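Long-range contacts in flagellar hook associated protein type 3 FlgL (PDB 5YTI), which probably serves as a structural component of the bacterial flagellum, where proteins of its type join the hook to the filament: residues S133-S137 against D177-F183; A72-E76 against A174-T178. All blocks are in the same frame, centred on the assembly; numbering follows the deposited sequence.

Contact 1: residues S133-S137 against D177-F183; sequences SYMFS and DTGDNVF
Phe-136 and Thr-178 bring their CA atoms to 4.5 Å where the irregular loop 133-137 meets the first turn of helix 179-184. The first N-H groups of a helix have no acceptor in a preceding turn and often bond elsewhere; here Gly-179 N donates to Phe-136 O at 2.9 Å. Thr-178, just before it, holds the N-cap position, but its side chain makes no capping bond. Tyr-156 OH also bonds to Phe-136 O, giving this buried carbonyl two polar partners.

The side-chain contact centres on the Phe-136 ring. With CG anti to its carbonyl carbon (chi1 -65°), Phe-136 sets the ring between two apolar groups. The selenomethionine Met-135 lays CG against one face, and Phe-183 brings CE2 over the rim of the opposite face, 3.6 Å from Phe-136 CD2. The two rings form a T-shaped pair, edge of Phe-183 to face of Phe-136, with planes 74° apart and centroids separated by 5.3 Å. Asp-177 O meets the Phe-136 ring near its plane, 3.8 Å from CD1. Val-182 adds a more distant obliquely placed methyl, CG2, at 4.5 Å from Phe-136 CE1.

Buried throughout, the contact joins the loop following helix 104-125 to a short helix inserted between strands 171-174 and 193-197. Helix 49-96 packs against it through Ile-79 on Phe-136 and Leu-80 on Val-182, while Val-341 of helix 316-374 meets Asp-177 and Asn-181, and strand 154-156 supplies Tyr-156.

Contact 2: residues A72-E76 against A174-T178; sequences ALRLE and AVNDT
Leu-73 and Val-175 make the closely packed apolar part of this contact, in which helix 49-96 meets the loop that follows strand 171-174. The Leu-73 methyl CD1 lies against the loop backbone, 3.3 Å from Val-175 O, and also faces Val-175 CB at 4.2 Å. Its other methyl, CD2, approaches Ala-174 O. One turn along the helix, Glu-76 CG is anti to the backbone N (chi1 -166°), and the extended chain beyond it carries the carboxylate to the loop, with OE2 3.6 Å from Asn-176 CA. Looser packing is found at partly exposed Ala-72, whose CB comes no nearer than 4.1 Å to Val-175 O, and the helix turns Arg-74 and Leu-75 toward solvent.

The buried polar end is less simple. Glu-76 OE1 lies 2.5 Å from Asp-177 OD1 in the model, the carboxylate planes standing 88° apart, although at this resolution the exact separation is doubtful. Arg-348 of helix 316-374 forms a salt bridge with Asp-177 OD2 and also bonds to Ala-174 O, which would probably offset part of the negative charge. Closeness of the two acids would tend to favour a neutral one, while Arg-348 would probably favour a charged Asp-177.

How the contacts relate
Contacts 1 and 2 lie with their centres about 9 Å apart and end on one continuous piece of chain, sharing Asp-177 and Thr-178. Asp-177 divides its groups between them, its carbonyl facing the loop 133-137 while its carboxylate lies between residues 72-76 and Arg-348 of helix 316-374. The two remaining segments also meet directly: Phe-136 CE1 packs on Glu-76 CG at 3.9 Å, and Met-135 SE reaches the same CG at 4.0 Å. Glu-76 thus belongs to both environments, its aliphatic part bordering Phe-136 and the selenomethionine Met-135 and its carboxylate the acidic pair. Together the contacts tie residues 174-183 to helix 49-96 and to the loop beyond helix 104-125.

Contact 1: residues S133-S137 against D177-F183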
loop_
_atom_site.group_PDB
_atom_site.type_symbol
_atom_site.label_atom_id
_atom_site.label_comp_id
_atom_site.label_asym_id
_atom_site.label_seq_id
_atom_site.Cartn_x
_atom_site.Cartn_y
_atom_site.Cartn_z
ATOM N N SER A 133 1.531 -26.024 10.930
ATOM C CA SER A 133 2.361 -24.807 10.825
ATOM C C SER A 133 1.555 -23.662 10.172
ATOM O O SER A 133 0.654 -23.912 9.380
ATOM C CB SER A 133 3.621 -25.094 10.011
ATOM O OG SER A 133 3.301 -25.618 8.743
ATOM N N TYR A 134 1.861 -22.409 10.478
ATOM C CA TYR A 134 0.975 -21.311 10.056
ATOM C C TYR A 134 1.106 -20.967 8.576
ATOM O O TYR A 134 2.212 -20.917 8.075
ATOM C CB TYR A 134 1.240 -20.084 10.916
ATOM C CG TYR A 134 0.877 -20.305 12.360
ATOM C CD1 TYR A 134 -0.451 -20.215 12.788
ATOM C CD2 TYR A 134 1.852 -20.617 13.303
ATOM C CE1 TYR A 134 -0.790 -20.425 14.118
ATOM C CE2 TYR A 134 1.525 -20.833 14.635
ATOM C CZ TYR A 134 0.207 -20.736 15.040
ATOM O OH TYR A 134 -0.107 -20.943 16.364
HETATM N N MSE A 135 0.003 -20.715 7.868
HETATM C CA MSE A 135 0.118 -20.453 6.419
HETATM C C MSE A 135 0.645 -19.086 6.090
HETATM O O MSE A 135 1.273 -18.911 5.045
HETATM C CB MSE A 135 -1.125 -20.759 5.566
HETATM C CG MSE A 135 -2.436 -20.089 5.909
HETATM SE SE MSE A 135 -3.748 -20.324 4.424
HETATM C CE MSE A 135 -4.156 -22.259 4.421
ATOM N N PHE A 136 0.442 -18.105 6.958
ATOM C CA PHE A 136 0.782 -16.735 6.588
ATOM C C PHE A 136 1.935 -16.164 7.400
ATOM O O PHE A 136 2.070 -14.965 7.568
ATOM C CB PHE A 136 -0.439 -15.836 6.745
ATOM C CG PHE A 136 -1.566 -16.170 5.818
ATOM C CD1 PHE A 136 -1.370 -16.200 4.451
ATOM C CD2 PHE A 136 -2.831 -16.414 6.310
ATOM C CE1 PHE A 136 -2.412 -16.498 3.584
ATOM C CE2 PHE A 136 -3.876 -16.705 5.447
ATOM C CZ PHE A 136 -3.665 -16.747 4.082
ATOM N N SER A 137 2.788 -17.031 7.896
ATOM C CA SER A 137 3.862 -16.578 8.750
ATOM C C SER A 137 5.199 -16.464 8.028
ATOM O O SER A 137 6.147 -15.902 8.577
ATOM C CB SER A 137 4.008 -17.545 9.907
ATOM O OG SER A 137 4.051 -18.857 9.400
ATOM N N ASP A 177 1.933 -17.214 0.699
ATOM C CA ASP A 177 2.064 -15.768 0.814
ATOM C C ASP A 177 2.302 -15.432 2.286
ATOM O O ASP A 177 2.206 -16.313 3.148
ATOM C CB ASP A 177 0.825 -15.064 0.292
ATOM C CG ASP A 177 0.586 -15.303 -1.186
ATOM O OD1 ASP A 177 -0.049 -16.325 -1.528
ATOM O OD2 ASP A 177 0.986 -14.444 -2.011
ATOM N N THR A 178 2.632 -14.174 2.579
ATOM C CA THR A 178 2.956 -13.806 3.952
ATOM C C THR A 178 2.114 -12.657 4.472
ATOM O O THR A 178 1.718 -11.767 3.727
ATOM C CB THR A 178 4.469 -13.525 4.141
ATOM O OG1 THR A 178 4.862 -12.332 3.448
ATOM C CG2 THR A 178 5.265 -14.706 3.634
ATOM N N GLY A 179 1.864 -12.695 5.777
ATOM C CA GLY A 179 0.868 -11.846 6.436
ATOM C C GLY A 179 1.134 -10.376 6.279
ATOM O O GLY A 179 0.192 -9.581 6.224
ATOM N N ASP A 180 2.413 -10.016 6.197
ATOM C CA ASP A 180 2.789 -8.622 6.004
ATOM C C ASP A 180 2.271 -8.156 4.651
ATOM O O ASP A 180 1.767 -7.052 4.517
ATOM C CB ASP A 180 4.301 -8.426 6.097
ATOM C CG ASP A 180 5.040 -9.035 4.905
ATOM O OD1 ASP A 180 4.902 -10.271 4.702
ATOM O OD2 ASP A 180 5.739 -8.278 4.180
ATOM N N ASN A 181 2.346 -9.015 3.645
ATOM C CA ASN A 181 1.754 -8.658 2.363
ATOM C C ASN A 181 0.232 -8.769 2.370
ATOM O O ASN A 181 -0.432 -7.869 1.897
ATOM C CB ASN A 181 2.325 -9.489 1.218
ATOM C CG ASN A 181 1.885 -8.981 -0.119
ATOM O OD1 ASN A 181 1.923 -7.785 -0.386
ATOM N ND2 ASN A 181 1.417 -9.867 -0.946
ATOM N N VAL A 182 -0.333 -9.846 2.915
ATOM C CA VAL A 182 -1.776 -10.062 2.768
ATOM C C VAL A 182 -2.631 -9.168 3.660
ATOM O O VAL A 182 -3.592 -8.595 3.194
ATOM C CB VAL A 182 -2.165 -11.519 3.016
ATOM C CG1 VAL A 182 -3.667 -11.666 2.914
ATOM C CG2 VAL A 182 -1.473 -12.426 2.021
ATOM N N PHE A 183 -2.235 -9.020 4.921
ATOM C CA PHE A 183 -3.069 -8.373 5.920
ATOM C C PHE A 183 -2.595 -7.036 6.472
ATOM O O PHE A 183 -3.419 -6.255 6.906
ATOM C CB PHE A 183 -3.248 -9.331 7.094
ATOM C CG PHE A 183 -3.945 -10.609 6.728
ATOM C CD1 PHE A 183 -5.310 -10.658 6.644
ATOM C CD2 PHE A 183 -3.224 -11.762 6.491
ATOM C CE1 PHE A 183 -5.954 -11.836 6.308
ATOM C CE2 PHE A 183 -3.853 -12.948 6.156
ATOM C CZ PHE A 183 -5.223 -12.990 6.066
#

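Contact 2: residues A72-E76 against A174-T178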
loop_
_atom_site.group_PDB
_atom_site.type_symbol
_atom_site.label_atom_id
_atom_site.label_comp_id
_atom_site.label_asym_id
_atom_site.label_seq_id
_atom_site.Cartn_x
_atom_site.Cartn_y
_atom_site.Cartn_z
ATOM N N ALA A 72 -1.584 -26.787 -1.389
ATOM C CA ALA A 72 -1.381 -25.709 -0.415
ATOM C C ALA A 72 -2.015 -24.416 -0.916
ATOM O O ALA A 72 -2.559 -23.647 -0.139
ATOM C CB ALA A 72 0.109 -25.500 -0.144
ATOM N N LEU A 73 -1.937 -24.195 -2.222
ATOM C CA LEU A 73 -2.451 -22.983 -2.831
ATOM C C LEU A 73 -3.974 -22.944 -2.905
ATOM O O LEU A 73 -4.574 -21.910 -2.677
ATOM C CB LEU A 73 -1.865 -22.809 -4.236
ATOM C CG LEU A 73 -0.704 -21.822 -4.412
ATOM C CD1 LEU A 73 0.379 -21.938 -3.344
ATOM C CD2 LEU A 73 -0.112 -22.011 -5.795
ATOM N N ARG A 74 -4.599 -24.063 -3.235
ATOM C CA ARG A 74 -6.058 -24.137 -3.235
ATOM C C ARG A 74 -6.659 -24.027 -1.814
ATOM O O ARG A 74 -7.712 -23.402 -1.637
ATOM C CB ARG A 74 -6.533 -25.406 -3.946
ATOM C CG ARG A 74 -6.419 -25.323 -5.468
ATOM C CD ARG A 74 -7.124 -26.479 -6.189
ATOM N NE ARG A 74 -6.460 -26.818 -7.454
ATOM C CZ ARG A 74 -6.708 -26.251 -8.635
ATOM N NH1 ARG A 74 -6.015 -26.631 -9.714
ATOM N NH2 ARG A 74 -7.638 -25.312 -8.747
ATOM N N LEU A 75 -5.989 -24.611 -0.817
ATOM C CA LEU A 75 -6.364 -24.425 0.588
ATOM C C LEU A 75 -6.312 -22.926 0.941
ATOM O O LEU A 75 -7.231 -22.382 1.567
ATOM C CB LEU A 75 -5.427 -25.229 1.497
ATOM C CG LEU A 75 -6.010 -25.882 2.751
ATOM C CD1 LEU A 75 -7.108 -26.857 2.362
ATOM C CD2 LEU A 75 -4.923 -26.608 3.536
ATOM N N GLU A 76 -5.238 -22.271 0.500
ATOM C CA GLU A 76 -5.041 -20.826 0.652
ATOM C C GLU A 76 -6.052 -19.976 -0.168
ATOM O O GLU A 76 -6.438 -18.911 0.263
ATOM C CB GLU A 76 -3.598 -20.456 0.275
ATOM C CG GLU A 76 -3.186 -19.061 0.720
ATOM C CD GLU A 76 -2.031 -18.457 -0.076
ATOM O OE1 GLU A 76 -2.186 -17.317 -0.560
ATOM O OE2 GLU A 76 -0.964 -19.103 -0.199
ATOM N N ALA A 174 5.956 -20.043 -6.134
ATOM C CA ALA A 174 5.810 -19.752 -4.698
ATOM C C ALA A 174 4.597 -20.475 -4.124
ATOM O O ALA A 174 3.526 -20.396 -4.704
ATOM C CB ALA A 174 5.694 -18.251 -4.467
ATOM N N VAL A 175 4.753 -21.160 -2.992
ATOM C CA VAL A 175 3.663 -21.973 -2.481
ATOM C C VAL A 175 2.993 -21.365 -1.278
ATOM O O VAL A 175 2.210 -22.037 -0.605
ATOM C CB VAL A 175 4.119 -23.385 -2.102
ATOM C CG1 VAL A 175 4.807 -24.042 -3.276
ATOM C CG2 VAL A 175 5.036 -23.350 -0.894
ATOM N N ASN A 176 3.296 -20.107 -0.992
ATOM C CA ASN A 176 2.654 -19.403 0.113
ATOM C C ASN A 176 2.696 -17.925 -0.119
ATOM O O ASN A 176 3.385 -17.434 -1.018
ATOM C CB ASN A 176 3.336 -19.723 1.453
ATOM C CG ASN A 176 4.756 -19.201 1.542
ATOM O OD1 ASN A 176 5.601 -19.487 0.708
ATOM N ND2 ASN A 176 5.027 -18.452 2.579
ATOM N N ASP A 177 1.933 -17.214 0.699
ATOM C CA ASP A 177 2.064 -15.768 0.814
ATOM C C ASP A 177 2.302 -15.432 2.286
ATOM O O ASP A 177 2.206 -16.313 3.148
ATOM C CB ASP A 177 0.825 -15.064 0.292
ATOM C CG ASP A 177 0.586 -15.303 -1.186
ATOM O OD1 ASP A 177 -0.049 -16.325 -1.528
ATOM O OD2 ASP A 177 0.986 -14.444 -2.011
ATOM N N THR A 178 2.632 -14.174 2.579
ATOM C CA THR A 178 2.956 -13.806 3.952
ATOM C C THR A 178 2.114 -12.657 4.472
ATOM O O THR A 178 1.718 -11.767 3.727
ATOM C CB THR A 178 4.469 -13.525 4.141
ATOM O OG1 THR A 178 4.862 -12.332 3.448
ATOM C CG2 THR A 178 5.265 -14.706 3.634
#